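Local coordinates for L-arabinose ABC transporter, periplasmic L-arabinose-binding protein (Burkholderia thailandensis, PDB 4KZK) that binds a sugar in the periplasm, here beta-D-galactose, and probably delivers L-arabinose to its ABC transporter, at residues A[218-223]-A[247-252]. Residues are numbered along the deposited sequence; the frame is centred on the assembly and turned at random.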
loop_
_atom_site.group_PDB
_atom_site.type_symbol
_atom_site.label_atom_id
_atom_site.label_comp_id
_atom_site.label_asym_id
_atom_site.label_seq_id
_atom_site.Cartn_x
_atom_site.Cartn_y
_atom_site.Cartn_z
ATOM N N ASN A 218 0.982 -2.791 -17.671
ATOM C CA ASN A 218 1.801 -2.292 -18.781
ATOM C C ASN A 218 3.290 -2.467 -18.561
ATOM O O ASN A 218 4.017 -2.858 -19.464
ATOM C CB ASN A 218 1.481 -0.824 -19.085
ATOM C CG ASN A 218 0.076 -0.635 -19.609
ATOM O OD1 ASN A 218 -0.518 -1.549 -20.180
ATOM N ND2 ASN A 218 -0.459 0.535 -19.414
ATOM N N ALA A 219 3.769 -2.159 -17.369
ATOM C CA ALA A 219 5.187 -2.325 -17.097
ATOM C C ALA A 219 5.618 -3.786 -17.144
ATOM O O ALA A 219 6.693 -4.103 -17.623
ATOM C CB ALA A 219 5.534 -1.709 -15.762
ATOM N N ALA A 220 4.780 -4.685 -16.641
ATOM C CA ALA A 220 5.136 -6.114 -16.635
ATOM C C ALA A 220 5.249 -6.648 -18.056
ATOM O O ALA A 220 6.188 -7.376 -18.364
ATOM C CB ALA A 220 4.140 -6.927 -15.820
ATOM N N ASN A 221 4.310 -6.266 -18.919
ATOM C CA ASN A 221 4.316 -6.731 -20.296
ATOM C C ASN A 221 5.583 -6.297 -21.022
ATOM O O ASN A 221 6.148 -7.078 -21.790
ATOM C CB ASN A 221 3.067 -6.268 -21.037
ATOM C CG ASN A 221 1.925 -7.251 -20.894
ATOM O OD1 ASN A 221 2.149 -8.465 -20.873
ATOM N ND2 ASN A 221 0.703 -6.744 -20.793
ATOM N N ILE A 222 6.038 -5.077 -20.752
ATOM C CA ILE A 222 7.293 -4.604 -21.333
ATOM C C ILE A 222 8.459 -5.490 -20.884
ATOM O O ILE A 222 9.312 -5.873 -21.688
ATOM C CB ILE A 222 7.570 -3.121 -20.993
ATOM C CG1 ILE A 222 6.583 -2.230 -21.752
ATOM C CG2 ILE A 222 9.016 -2.739 -21.329
ATOM C CD1 ILE A 222 6.614 -0.764 -21.374
ATOM N N ALA A 223 8.478 -5.834 -19.604
ATOM C CA ALA A 223 9.550 -6.652 -19.050
ATOM C C ALA A 223 9.520 -8.085 -19.578
ATOM O O ALA A 223 10.568 -8.659 -19.898
ATOM C CB ALA A 223 9.458 -6.663 -17.530
ATOM N N VAL A 247 0.565 -10.335 -12.506
ATOM C CA VAL A 247 -0.001 -11.671 -12.618
ATOM C C VAL A 247 -0.881 -11.740 -13.886
ATOM O O VAL A 247 -0.784 -12.685 -14.680
ATOM C CB VAL A 247 -0.773 -12.083 -11.343
ATOM C CG1 VAL A 247 -1.541 -13.400 -11.522
ATOM C CG2 VAL A 247 0.187 -12.195 -10.152
ATOM N N ARG A 248 -1.724 -10.730 -14.096
ATOM C CA ARG A 248 -2.541 -10.681 -15.303
ATOM C C ARG A 248 -1.687 -10.607 -16.566
ATOM O O ARG A 248 -1.996 -11.259 -17.564
ATOM C CB ARG A 248 -3.493 -9.481 -15.293
ATOM C CG ARG A 248 -4.616 -9.575 -14.274
ATOM C CD ARG A 248 -5.617 -10.683 -14.586
ATOM N NE ARG A 248 -5.335 -11.897 -13.832
ATOM C CZ ARG A 248 -5.593 -12.042 -12.530
ATOM N NH1 ARG A 248 -5.263 -13.156 -11.907
ATOM N NH2 ARG A 248 -6.153 -11.068 -11.825
ATOM N N ALA A 249 -0.638 -9.794 -16.539
ATOM C CA ALA A 249 0.236 -9.691 -17.705
ATOM C C ALA A 249 0.872 -11.047 -18.011
ATOM O O ALA A 249 0.848 -11.509 -19.164
ATOM C CB ALA A 249 1.283 -8.622 -17.484
ATOM N N GLY A 250 1.360 -11.732 -16.974
ATOM C CA GLY A 250 1.964 -13.047 -17.159
ATOM C C GLY A 250 0.990 -14.017 -17.786
ATOM O O GLY A 250 1.333 -14.768 -18.691
ATOM N N GLU A 251 -0.241 -14.026 -17.294
ATOM C CA GLU A 251 -1.244 -14.933 -17.825
ATOM C C GLU A 251 -1.431 -14.747 -19.333
ATOM O O GLU A 251 -1.549 -15.734 -20.096
ATOM C CB GLU A 251 -2.570 -14.759 -17.089
ATOM C CG GLU A 251 -2.531 -15.257 -15.647
ATOM C CD GLU A 251 -3.713 -14.774 -14.833
ATOM O OE1 GLU A 251 -4.555 -14.035 -15.384
ATOM O OE2 GLU A 251 -3.803 -15.139 -13.652
ATOM N N GLY A 252 -1.438 -13.488 -19.767
ATOM C CA GLY A 252 -1.563 -13.150 -21.184
ATOM C C GLY A 252 -0.409 -13.645 -22.044
ATOM O O GLY A 252 -0.551 -13.761 -23.256
HETATM O O HOH W 1 -0.204 -9.890 -21.175
#
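Where Ala249 faces Asn221 the backbones of 218-223 and 247-252 come within 5.7 Å, between the CA atoms of this pair, a spacing allowed by the alanines, Ala220 and Ala249, that meet between the helices. The two segments belong to helices 213-226 and 240-252, neighbours on one face of the sheet in a Rossmann-like lobe of the periplasmic sugar-binding fold, whose alternating strands and helices bring successive crossovers side by side. The methyl of Ala249 does most of the touching. It points at the opposing helix and meets CB of Ala220 at 3.7 Å, methyl against methyl, while Phe217 and Phe224 of helix 213-226 also touch it. Ala220 reaches Leu172 on strand 170-175, so the apolar contact continues down to the sheet.

Beside this alanine pair, Asn221 lays the flat face of its amide over the Ala249 methyl, OD1 nearest at 3.5 Å from CB. Its CB does not aim straight across; chi1, turned some 30° past the usual -60° position (-89°), brings the amide end nearer the second helix. OD1 takes a hydrogen bond from a water and a weak one from Arg253. Away from 218-223, Arg248 grips Glu251 side-on in a salt bridge, NE and NH1 each to one carboxylate oxygen. The water donates to both Asn221 OD1 and the backbone O of Ala249, each 2.8 Å from the water oxygen.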